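Local structure of inositol 2-dehydrogenase/D-chiro-inositol 3-dehydrogenase (Lactobacillus casei, 4MIY) at residues A[18-23]-A[280-285]; A[92-97]-A[287-292]; A[125-128]-A[132-135]. The protein catalyses the NAD-dependent oxidation of myo-inositol and D-chiro-inositol to the corresponding keto-inositols. All coordinates share one frame; numbering follows the deposited sequence.

Helix 279-294 links two of these contacts: contact 1 sets its first half against helix 12-24 of the Rossmann domain, and contact 2 lays its next turns along strand 92-95 of the same domain. All three contacts are largely buried, but their chemistry differs. Contact 2 is aromatic and apolar, contact 1 is a single arginine whose guanidinium is covered by a tyrosine CB, with a water beside it, and contact 3 is a local fold-back where a loop meets the start of helix 131-141, with partly exposed Arg-134 at its side. Contacts 1 and 2 both touch NAD, and His-17 joins Arg-20 of the first to Glu-96 of the second. Met-126 of contact 3 packs on Tyr-282.

Contact 1 of 3, residues A[18-23]-A[280-285]. With NAD (nicotinamide-adenine-dinucleotide), chain E.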
loop_
_atom_site.group_PDB
_atom_site.type_symbol
_atom_site.label_atom_id
_atom_site.label_comp_id
_atom_site.label_asym_id
_atom_site.label_seq_id
_atom_site.Cartn_x
_atom_site.Cartn_y
_atom_site.Cartn_z
ATOM N N ILE A 18 -34.422 5.864 -12.517
ATOM C CA ILE A 18 -35.634 5.094 -12.303
ATOM C C ILE A 18 -35.373 3.798 -11.587
ATOM O O ILE A 18 -36.075 3.432 -10.700
ATOM C CB ILE A 18 -36.379 4.816 -13.633
ATOM C CG1 ILE A 18 -36.905 6.116 -14.198
ATOM C CG2 ILE A 18 -37.443 3.745 -13.463
ATOM C CD1 ILE A 18 -37.516 5.969 -15.563
ATOM N N ASP A 19 -34.340 3.102 -12.018
ATOM C CA ASP A 19 -33.918 1.901 -11.349
ATOM C C ASP A 19 -33.596 2.162 -9.862
ATOM O O ASP A 19 -33.957 1.410 -9.007
ATOM C CB ASP A 19 -32.695 1.323 -12.066
ATOM C CG ASP A 19 -32.267 0.028 -11.495
ATOM O OD1 ASP A 19 -33.086 -0.862 -11.453
ATOM O OD2 ASP A 19 -31.125 -0.083 -11.067
ATOM N N ARG A 20 -32.904 3.254 -9.616
ATOM C CA ARG A 20 -32.590 3.671 -8.265
ATOM C C ARG A 20 -33.846 3.869 -7.437
ATOM O O ARG A 20 -33.965 3.336 -6.377
ATOM C CB ARG A 20 -31.715 4.939 -8.263
ATOM C CG ARG A 20 -30.224 4.631 -8.340
ATOM C CD ARG A 20 -29.308 5.807 -8.269
ATOM N NE ARG A 20 -29.144 6.481 -9.530
ATOM C CZ ARG A 20 -28.271 6.147 -10.464
ATOM N NH1 ARG A 20 -27.451 5.142 -10.312
ATOM N NH2 ARG A 20 -28.211 6.851 -11.545
ATOM N N LEU A 21 -34.789 4.606 -7.984
ATOM C CA LEU A 21 -36.001 4.944 -7.275
ATOM C C LEU A 21 -36.915 3.756 -7.100
ATOM O O LEU A 21 -37.646 3.693 -6.173
ATOM C CB LEU A 21 -36.730 6.073 -7.960
ATOM C CG LEU A 21 -35.937 7.360 -8.017
ATOM C CD1 LEU A 21 -36.530 8.230 -8.993
ATOM C CD2 LEU A 21 -35.884 8.062 -6.706
ATOM N N THR A 22 -36.807 2.798 -7.994
ATOM C CA THR A 22 -37.725 1.664 -8.019
ATOM C C THR A 22 -37.207 0.451 -7.305
ATOM O O THR A 22 -37.927 -0.262 -6.645
ATOM C CB THR A 22 -38.002 1.287 -9.486
ATOM O OG1 THR A 22 -38.519 2.438 -10.144
ATOM C CG2 THR A 22 -38.977 0.179 -9.595
ATOM N N ASN A 23 -35.936 0.202 -7.490
ATOM C CA ASN A 23 -35.392 -1.029 -7.078
ATOM C C ASN A 23 -34.415 -0.890 -5.931
ATOM O O ASN A 23 -34.355 -1.727 -5.079
ATOM C CB ASN A 23 -34.762 -1.708 -8.277
ATOM C CG ASN A 23 -35.793 -2.160 -9.287
ATOM O OD1 ASN A 23 -36.823 -2.641 -8.917
ATOM N ND2 ASN A 23 -35.512 -1.977 -10.539
ATOM N N GLN A 280 -22.234 4.051 -5.544
ATOM C CA GLN A 280 -22.549 4.436 -4.189
ATOM C C GLN A 280 -22.935 5.895 -4.103
ATOM O O GLN A 280 -23.894 6.227 -3.478
ATOM C CB GLN A 280 -21.380 4.128 -3.234
ATOM C CG GLN A 280 -21.536 4.673 -1.850
ATOM C CD GLN A 280 -20.895 6.019 -1.643
ATOM O OE1 GLN A 280 -19.735 6.196 -1.887
ATOM N NE2 GLN A 280 -21.673 6.965 -1.209
ATOM N N ALA A 281 -22.171 6.748 -4.739
ATOM C CA ALA A 281 -22.450 8.166 -4.675
ATOM C C ALA A 281 -23.798 8.512 -5.277
ATOM O O ALA A 281 -24.522 9.272 -4.727
ATOM C CB ALA A 281 -21.354 8.948 -5.314
ATOM N N TYR A 282 -24.132 7.881 -6.388
ATOM C CA TYR A 282 -25.444 8.094 -6.960
ATOM C C TYR A 282 -26.558 7.659 -6.037
ATOM O O TYR A 282 -27.519 8.347 -5.875
ATOM C CB TYR A 282 -25.620 7.407 -8.327
ATOM C CG TYR A 282 -24.729 7.894 -9.442
ATOM C CD1 TYR A 282 -24.708 9.193 -9.834
ATOM C CD2 TYR A 282 -23.980 7.008 -10.158
ATOM C CE1 TYR A 282 -23.906 9.610 -10.861
ATOM C CE2 TYR A 282 -23.179 7.399 -11.165
ATOM C CZ TYR A 282 -23.137 8.700 -11.536
ATOM O OH TYR A 282 -22.320 9.053 -12.575
ATOM N N ASN A 283 -26.409 6.513 -5.424
ATOM C CA ASN A 283 -27.382 6.042 -4.488
ATOM C C ASN A 283 -27.530 7.004 -3.321
ATOM O O ASN A 283 -28.606 7.375 -3.000
ATOM C CB ASN A 283 -27.012 4.667 -3.976
ATOM C CG ASN A 283 -27.289 3.576 -4.976
ATOM O OD1 ASN A 283 -27.975 3.759 -5.929
ATOM N ND2 ASN A 283 -26.703 2.434 -4.744
ATOM N N THR A 284 -26.427 7.435 -2.743
ATOM C CA THR A 284 -26.469 8.329 -1.602
ATOM C C THR A 284 -27.092 9.689 -1.908
ATOM O O THR A 284 -27.877 10.196 -1.151
ATOM C CB THR A 284 -25.079 8.486 -0.987
ATOM O OG1 THR A 284 -24.624 7.211 -0.552
ATOM C CG2 THR A 284 -25.112 9.407 0.190
ATOM N N GLU A 285 -26.742 10.218 -3.049
ATOM C CA GLU A 285 -27.239 11.479 -3.521
ATOM C C GLU A 285 -28.746 11.498 -3.716
ATOM O O GLU A 285 -29.413 12.356 -3.241
ATOM C CB GLU A 285 -26.511 11.779 -4.807
ATOM C CG GLU A 285 -27.163 12.661 -5.744
ATOM C CD GLU A 285 -26.467 12.740 -7.109
ATOM O OE1 GLU A 285 -25.822 13.731 -7.314
ATOM O OE2 GLU A 285 -26.623 11.861 -7.937
HETATM P PA NAD E . -29.274 9.982 -23.245
HETATM O O1A NAD E . -29.110 10.624 -24.535
HETATM O O2A NAD E . -29.211 8.605 -23.092
HETATM O O5B NAD E . -30.736 10.210 -22.678
HETATM C C5B NAD E . -31.389 11.413 -22.672
HETATM C C4B NAD E . -32.887 11.176 -22.908
HETATM O O4B NAD E . -33.483 12.445 -22.927
HETATM C C3B NAD E . -33.243 10.644 -24.290
HETATM O O3B NAD E . -34.113 9.595 -24.168
HETATM C C2B NAD E . -33.845 11.808 -25.028
HETATM O O2B NAD E . -34.804 11.416 -25.981
HETATM C C1B NAD E . -34.506 12.550 -23.928
HETATM N N9A NAD E . -34.733 13.955 -24.180
HETATM C C8A NAD E . -33.974 14.806 -24.797
HETATM N N7A NAD E . -34.461 16.040 -24.759
HETATM C C5A NAD E . -35.591 15.976 -24.081
HETATM C C6A NAD E . -36.649 16.879 -23.677
HETATM N N6A NAD E . -36.637 18.163 -23.934
HETATM N N1A NAD E . -37.618 16.374 -22.949
HETATM C C2A NAD E . -37.703 15.133 -22.642
HETATM N N3A NAD E . -36.803 14.246 -23.007
HETATM C C4A NAD E . -35.748 14.617 -23.705
HETATM O O3 NAD E . -28.302 10.802 -22.307
HETATM P PN NAD E . -27.915 10.463 -20.753
HETATM O O1N NAD E . -26.607 9.822 -20.737
HETATM O O2N NAD E . -28.898 9.619 -20.182
HETATM O O5D NAD E . -27.676 11.821 -20.104
HETATM C C5D NAD E . -28.782 12.563 -19.654
HETATM C C4D NAD E . -28.361 13.641 -18.710
HETATM O O4D NAD E . -27.754 13.005 -17.599
HETATM C C3D NAD E . -27.360 14.554 -19.334
HETATM O O3D NAD E . -27.579 15.835 -18.832
HETATM C C2D NAD E . -26.062 13.956 -18.799
HETATM O O2D NAD E . -25.131 14.968 -18.767
HETATM C C1D NAD E . -26.468 13.534 -17.415
HETATM N N1N NAD E . -25.563 12.531 -16.853
HETATM C C2N NAD E . -24.951 12.766 -15.695
HETATM C C3N NAD E . -24.052 11.886 -15.129
HETATM C C7N NAD E . -23.393 12.189 -13.803
HETATM O O7N NAD E . -23.875 12.943 -13.019
HETATM N N7N NAD E . -22.318 11.554 -13.565
HETATM C C4N NAD E . -23.832 10.685 -15.779
HETATM C C5N NAD E . -24.495 10.477 -16.968
HETATM C C6N NAD E . -25.342 11.423 -17.483
HETATM O O HOH W 1 -26.457 3.771 -7.969
#
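Arg-20 of helix 12-24, the helix that follows the glycine-rich turn of the Rossmann fold, reaches across to Tyr-282 and Asn-283 of helix 279-294 and carries this contact almost alone. The tight part is the cover over its guanidinium: Tyr-282 CB sits on one face, near the rim, 3.5 Å from Arg-20 NH1. The guanidinium and phenol planes are tilted by only 29°, yet the ring itself slants past the group. A bend at chi3 (-82°) turns the guanidinium from the line of its own chain, and a hydrogen bond from NE to His-17 ND1 helps to fix it. The looser side lies toward partly exposed Asn-283, where OD1 rests 3.4 Å from Arg-20 CD without a direct polar bond. One water fills in here, accepting from Arg-20 NH1 at 2.9 Å and donating to Asn-283 OD1. With an alanine here in place of the arginine, Tyr-282 CB would probably lose the group it packs on, and His-17 and the bridging water would each be short of a partner. Beyond the arginine, the phenol extends into the cofactor pocket, where NAD N7N lies at the ring edge, in its plane, 2.7 Å from Tyr-282 OH.

Contact 2 of 3, residues A[92-97]-A[287-292]; sequences FIFTEK and QEFIDE. Unlike the reference sequence in segment 287-292: Glu-292 (reference Gln). With NAD (nicotinamide-adenine-dinucleotide), chain E.
The Phe-289 ring has Phe-94 CB centred over one face and Ile-93 N at its edge, in the ring plane. Phe-94 CB makes a CH-pi contact 3.9 Å from the Phe-289 centroid, and the Phe-94 ring then turns its own edge to the same phenyl group. The pair is edge-to-face, with centroids 5.5 Å apart and planes at 65°. In the plane of the Phe-94 ring, at another part of its rim, lies Glu-96 OE2, which is hydrogen-bonded to His-17; Phe-71 also stacks on Phe-94. Phe-289 reaches the strand because its CG stands opposite the backbone N (chi1 176°), bringing CZ to 3.7 Å from Phe-94 N and 3.9 Å from Phe-92 CB. One helix ring thus spans the alternate residues Phe-92 and Phe-94, whose side chains leave the same side of strand 92-95. The axes of strand 92-95 and of helix segment 287-292 approach to 10.2 Å and run antiparallel, at 172°. Past the strand the chemistry becomes polar: Lys-97 O accepts from NAD O3D at 3.0 Å, while Lys-97 NZ makes a weak bond to NAD O2D. A helix from the C-terminal part thereby covers strand 92-95, the last but one of the parallel Rossmann sheet, just before a Glu-Lys pair consistent with the EKP motif of the Gfo/Idh/MocA family.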
loop_
_atom_site.group_PDB
_atom_site.type_symbol
_atom_site.label_atom_id
_atom_site.label_comp_id
_atom_site.label_asym_id
_atom_site.label_seq_id
_atom_site.Cartn_x
_atom_site.Cartn_y
_atom_site.Cartn_z
ATOM N N PHE A 92 -40.441 19.863 -6.033
ATOM C CA PHE A 92 -39.021 19.712 -5.869
ATOM C C PHE A 92 -38.400 19.250 -7.196
ATOM O O PHE A 92 -39.011 18.574 -7.963
ATOM C CB PHE A 92 -38.755 18.700 -4.749
ATOM C CG PHE A 92 -39.099 19.212 -3.376
ATOM C CD1 PHE A 92 -38.189 19.906 -2.644
ATOM C CD2 PHE A 92 -40.322 18.981 -2.829
ATOM C CE1 PHE A 92 -38.492 20.337 -1.380
ATOM C CE2 PHE A 92 -40.606 19.405 -1.610
ATOM C CZ PHE A 92 -39.707 20.099 -0.876
ATOM N N ILE A 93 -37.161 19.646 -7.417
ATOM C CA ILE A 93 -36.496 19.437 -8.685
ATOM C C ILE A 93 -35.064 18.892 -8.472
ATOM O O ILE A 93 -34.243 19.524 -7.841
ATOM C CB ILE A 93 -36.382 20.758 -9.432
ATOM C CG1 ILE A 93 -37.760 21.367 -9.683
ATOM C CG2 ILE A 93 -35.646 20.570 -10.731
ATOM C CD1 ILE A 93 -37.683 22.832 -9.898
ATOM N N PHE A 94 -34.847 17.702 -9.011
ATOM C CA PHE A 94 -33.526 17.112 -9.157
ATOM C C PHE A 94 -33.172 17.158 -10.629
ATOM O O PHE A 94 -33.761 16.503 -11.414
ATOM C CB PHE A 94 -33.509 15.665 -8.663
ATOM C CG PHE A 94 -32.133 15.034 -8.658
ATOM C CD1 PHE A 94 -31.635 14.454 -9.787
ATOM C CD2 PHE A 94 -31.354 15.052 -7.531
ATOM C CE1 PHE A 94 -30.404 13.892 -9.793
ATOM C CE2 PHE A 94 -30.107 14.501 -7.543
ATOM C CZ PHE A 94 -29.640 13.925 -8.662
ATOM N N THR A 95 -32.199 17.974 -10.953
ATOM C CA THR A 95 -31.696 18.005 -12.303
ATOM C C THR A 95 -30.308 17.404 -12.357
ATOM O O THR A 95 -29.483 17.702 -11.545
ATOM C CB THR A 95 -31.719 19.416 -12.918
ATOM O OG1 THR A 95 -31.318 19.354 -14.271
ATOM C CG2 THR A 95 -30.860 20.327 -12.198
ATOM N N GLU A 96 -30.105 16.524 -13.306
ATOM C CA GLU A 96 -28.753 16.149 -13.610
ATOM C C GLU A 96 -27.932 17.360 -14.034
ATOM O O GLU A 96 -28.459 18.360 -14.440
ATOM C CB GLU A 96 -28.702 15.043 -14.655
ATOM C CG GLU A 96 -28.714 13.639 -14.075
ATOM C CD GLU A 96 -27.553 13.383 -13.119
ATOM O OE1 GLU A 96 -26.562 14.093 -13.191
ATOM O OE2 GLU A 96 -27.662 12.491 -12.314
ATOM N N LYS A 97 -26.622 17.234 -13.919
ATOM C CA LYS A 97 -25.714 18.177 -14.499
ATOM C C LYS A 97 -25.895 18.186 -15.997
ATOM O O LYS A 97 -26.217 17.191 -16.553
ATOM C CB LYS A 97 -24.277 17.786 -14.188
ATOM C CG LYS A 97 -24.049 16.340 -14.341
ATOM C CD LYS A 97 -22.882 15.981 -15.179
ATOM C CE LYS A 97 -22.900 16.624 -16.498
ATOM N NZ LYS A 97 -22.224 15.735 -17.464
ATOM N N GLN A 287 -30.910 9.229 -2.522
ATOM C CA GLN A 287 -31.606 8.918 -1.310
ATOM C C GLN A 287 -31.745 10.139 -0.442
ATOM O O GLN A 287 -32.752 10.323 0.186
ATOM C CB GLN A 287 -30.900 7.833 -0.531
ATOM C CG GLN A 287 -31.668 7.352 0.680
ATOM C CD GLN A 287 -32.920 6.603 0.325
ATOM O OE1 GLN A 287 -32.884 5.487 -0.106
ATOM N NE2 GLN A 287 -34.035 7.236 0.542
ATOM N N GLU A 288 -30.732 10.978 -0.406
ATOM C CA GLU A 288 -30.812 12.191 0.377
ATOM C C GLU A 288 -31.890 13.156 -0.173
ATOM O O GLU A 288 -32.646 13.719 0.573
ATOM C CB GLU A 288 -29.475 12.903 0.425
ATOM C CG GLU A 288 -29.447 14.088 1.354
ATOM C CD GLU A 288 -28.195 14.888 1.226
ATOM O OE1 GLU A 288 -28.083 15.643 0.283
ATOM O OE2 GLU A 288 -27.329 14.730 2.060
ATOM N N PHE A 289 -31.961 13.300 -1.477
ATOM C CA PHE A 289 -32.964 14.143 -2.094
ATOM C C PHE A 289 -34.365 13.645 -1.719
ATOM O O PHE A 289 -35.180 14.389 -1.272
ATOM C CB PHE A 289 -32.756 14.185 -3.610
ATOM C CG PHE A 289 -33.809 14.973 -4.349
ATOM C CD1 PHE A 289 -33.773 16.333 -4.387
ATOM C CD2 PHE A 289 -34.833 14.346 -4.970
ATOM C CE1 PHE A 289 -34.759 17.037 -5.039
ATOM C CE2 PHE A 289 -35.788 15.058 -5.620
ATOM C CZ PHE A 289 -35.748 16.382 -5.640
ATOM N N ILE A 290 -34.607 12.370 -1.900
ATOM C CA ILE A 290 -35.874 11.791 -1.541
ATOM C C ILE A 290 -36.219 11.995 -0.056
ATOM O O ILE A 290 -37.313 12.359 0.258
ATOM C CB ILE A 290 -35.915 10.297 -1.887
ATOM C CG1 ILE A 290 -35.879 10.070 -3.404
ATOM C CG2 ILE A 290 -37.132 9.617 -1.273
ATOM C CD1 ILE A 290 -36.943 10.793 -4.174
ATOM N N ASP A 291 -35.270 11.770 0.832
ATOM C CA ASP A 291 -35.477 11.976 2.244
ATOM C C ASP A 291 -35.855 13.415 2.598
ATOM O O ASP A 291 -36.641 13.650 3.460
ATOM C CB ASP A 291 -34.229 11.608 3.034
ATOM C CG ASP A 291 -33.929 10.121 3.053
ATOM O OD1 ASP A 291 -34.720 9.292 2.632
ATOM O OD2 ASP A 291 -32.873 9.784 3.564
ATOM N N GLU A 292 -35.268 14.373 1.920
ATOM C CA GLU A 292 -35.639 15.745 2.126
ATOM C C GLU A 292 -37.049 16.034 1.655
ATOM O O GLU A 292 -37.789 16.681 2.327
ATOM C CB GLU A 292 -34.636 16.687 1.447
ATOM C CG GLU A 292 -33.284 16.722 2.093
ATOM C CD GLU A 292 -33.315 17.146 3.536
ATOM O OE1 GLU A 292 -32.967 16.337 4.377
ATOM O OE2 GLU A 292 -33.654 18.286 3.815
HETATM P PA NAD E . -29.274 9.982 -23.245
HETATM O O1A NAD E . -29.110 10.624 -24.535
HETATM O O2A NAD E . -29.211 8.605 -23.092
HETATM O O5B NAD E . -30.736 10.210 -22.678
HETATM C C5B NAD E . -31.389 11.413 -22.672
HETATM C C4B NAD E . -32.887 11.176 -22.908
HETATM O O4B NAD E . -33.483 12.445 -22.927
HETATM C C3B NAD E . -33.243 10.644 -24.290
HETATM O O3B NAD E . -34.113 9.595 -24.168
HETATM C C2B NAD E . -33.845 11.808 -25.028
HETATM O O2B NAD E . -34.804 11.416 -25.981
HETATM C C1B NAD E . -34.506 12.550 -23.928
HETATM N N9A NAD E . -34.733 13.955 -24.180
HETATM C C8A NAD E . -33.974 14.806 -24.797
HETATM N N7A NAD E . -34.461 16.040 -24.759
HETATM C C5A NAD E . -35.591 15.976 -24.081
HETATM C C6A NAD E . -36.649 16.879 -23.677
HETATM N N6A NAD E . -36.637 18.163 -23.934
HETATM N N1A NAD E . -37.618 16.374 -22.949
HETATM C C2A NAD E . -37.703 15.133 -22.642
HETATM N N3A NAD E . -36.803 14.246 -23.007
HETATM C C4A NAD E . -35.748 14.617 -23.705
HETATM O O3 NAD E . -28.302 10.802 -22.307
HETATM P PN NAD E . -27.915 10.463 -20.753
HETATM O O1N NAD E . -26.607 9.822 -20.737
HETATM O O2N NAD E . -28.898 9.619 -20.182
HETATM O O5D NAD E . -27.676 11.821 -20.104
HETATM C C5D NAD E . -28.782 12.563 -19.654
HETATM C C4D NAD E . -28.361 13.641 -18.710
HETATM O O4D NAD E . -27.754 13.005 -17.599
HETATM C C3D NAD E . -27.360 14.554 -19.334
HETATM O O3D NAD E . -27.579 15.835 -18.832
HETATM C C2D NAD E . -26.062 13.956 -18.799
HETATM O O2D NAD E . -25.131 14.968 -18.767
HETATM C C1D NAD E . -26.468 13.534 -17.415
HETATM N N1N NAD E . -25.563 12.531 -16.853
HETATM C C2N NAD E . -24.951 12.766 -15.695
HETATM C C3N NAD E . -24.052 11.886 -15.129
HETATM C C7N NAD E . -23.393 12.189 -13.803
HETATM O O7N NAD E . -23.875 12.943 -13.019
HETATM N N7N NAD E . -22.318 11.554 -13.565
HETATM C C4N NAD E . -23.832 10.685 -15.779
HETATM C C5N NAD E . -24.495 10.477 -16.968
HETATM C C6N NAD E . -25.342 11.423 -17.483
#

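Contact 3 of 3, residues A[125-128]-A[132-135]; sequences FMRR and GIRA
Arg-134 lays one face of its guanidinium over Arg-128 O, in a fold-back where the short 3-10 segment 127-128 meets the first turns of helix 131-141. The oxygen is 2.7 Å from Arg-134 NH2 and 2.8 Å from its NE, but the angles are poor. These are not hydrogen bonds: the carbonyl oxygen lies over the face of the cation, at a separation short enough for the exact placing of the group to be doubtful. With chi3 near -99° the Arg-134 chain doubles back over the loop, and Tyr-129 adds a cation-pi contact. Asp-130 OD2, near the start of the helix, accepts a hydrogen bond from Ile-133 N. Both loop arginines spend their charge away from this helix, Arg-127 in salt bridges with Glu-177 and Glu-180 and Arg-128 with Asp-179 and Asp-306, so that the loop is tied by charge to helix 168-185 and, through Asp-306, to helix 304-323, while its backbone and aliphatic parts meet helix 131-141. On that apolar side Ile-133 points at the loop and packs its branches against the Arg-127 carbonyl and side chain, with CG2 3.9 Å from Arg-127 O and CD1 3.9 Å from Arg-127 CD.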
loop_
_atom_site.group_PDB
_atom_site.type_symbol
_atom_site.label_atom_id
_atom_site.label_comp_id
_atom_site.label_asym_id
_atom_site.label_seq_id
_atom_site.Cartn_x
_atom_site.Cartn_y
_atom_site.Cartn_z
ATOM N N PHE A 125 -24.421 16.715 -8.960
ATOM C CA PHE A 125 -23.002 16.553 -8.753
ATOM C C PHE A 125 -22.710 15.508 -7.657
ATOM O O PHE A 125 -22.558 15.841 -6.520
ATOM C CB PHE A 125 -22.332 17.886 -8.417
ATOM C CG PHE A 125 -22.334 18.879 -9.549
ATOM C CD1 PHE A 125 -21.695 18.612 -10.705
ATOM C CD2 PHE A 125 -22.963 20.069 -9.417
ATOM C CE1 PHE A 125 -21.700 19.512 -11.741
ATOM C CE2 PHE A 125 -22.978 20.972 -10.446
ATOM C CZ PHE A 125 -22.350 20.679 -11.599
ATOM N N MET A 126 -22.579 14.260 -8.048
ATOM C CA MET A 126 -22.492 13.171 -7.101
ATOM C C MET A 126 -21.183 12.995 -6.353
ATOM O O MET A 126 -21.154 12.297 -5.411
ATOM C CB MET A 126 -22.866 11.845 -7.773
ATOM C CG MET A 126 -21.743 11.177 -8.552
ATOM S SD MET A 126 -21.285 12.117 -10.019
ATOM C CE MET A 126 -19.963 11.110 -10.704
ATOM N N ARG A 127 -20.117 13.610 -6.827
ATOM C CA ARG A 127 -18.825 13.414 -6.198
ATOM C C ARG A 127 -18.839 13.741 -4.736
ATOM O O ARG A 127 -18.137 13.169 -3.990
ATOM C CB ARG A 127 -17.762 14.257 -6.859
ATOM C CG ARG A 127 -17.447 13.883 -8.281
ATOM C CD ARG A 127 -16.451 12.759 -8.346
ATOM N NE ARG A 127 -15.839 12.589 -9.653
ATOM C CZ ARG A 127 -14.716 13.164 -10.040
ATOM N NH1 ARG A 127 -14.043 13.945 -9.241
ATOM N NH2 ARG A 127 -14.260 12.938 -11.240
ATOM N N ARG A 128 -19.674 14.691 -4.364
ATOM C CA ARG A 128 -19.712 15.172 -3.009
ATOM C C ARG A 128 -20.224 14.076 -2.089
ATOM O O ARG A 128 -20.026 14.140 -0.915
ATOM C CB ARG A 128 -20.604 16.407 -2.893
ATOM C CG ARG A 128 -20.136 17.597 -3.640
ATOM C CD ARG A 128 -20.911 18.827 -3.218
ATOM N NE ARG A 128 -20.719 19.968 -4.103
ATOM C CZ ARG A 128 -21.050 21.203 -3.790
ATOM N NH1 ARG A 128 -21.577 21.471 -2.625
ATOM N NH2 ARG A 128 -20.838 22.168 -4.648
ATOM N N GLY A 132 -15.224 8.202 -0.051
ATOM C CA GLY A 132 -13.830 8.553 0.061
ATOM C C GLY A 132 -13.526 10.028 -0.052
ATOM O O GLY A 132 -12.776 10.558 0.682
ATOM N N ILE A 133 -14.165 10.672 -1.004
ATOM C CA ILE A 133 -13.962 12.079 -1.198
ATOM C C ILE A 133 -14.510 12.837 -0.005
ATOM O O ILE A 133 -13.893 13.727 0.474
ATOM C CB ILE A 133 -14.610 12.531 -2.522
ATOM C CG1 ILE A 133 -13.835 11.933 -3.690
ATOM C CG2 ILE A 133 -14.618 14.013 -2.627
ATOM C CD1 ILE A 133 -14.506 12.069 -5.023
ATOM N N ARG A 134 -15.646 12.401 0.500
ATOM C CA ARG A 134 -16.238 13.010 1.664
ATOM C C ARG A 134 -15.356 12.859 2.888
ATOM O O ARG A 134 -15.180 13.779 3.659
ATOM C CB ARG A 134 -17.621 12.403 1.909
ATOM C CG ARG A 134 -18.560 13.288 2.647
ATOM C CD ARG A 134 -20.051 12.822 2.664
ATOM N NE ARG A 134 -20.878 13.501 1.663
ATOM C CZ ARG A 134 -21.170 14.813 1.636
ATOM N NH1 ARG A 134 -20.718 15.650 2.557
ATOM N NH2 ARG A 134 -21.908 15.284 0.669
ATOM N N ALA A 135 -14.761 11.690 3.035
ATOM C CA ALA A 135 -13.913 11.443 4.187
ATOM C C ALA A 135 -12.638 12.265 4.144
ATOM O O ALA A 135 -12.169 12.703 5.143
ATOM C CB ALA A 135 -13.597 9.979 4.322
#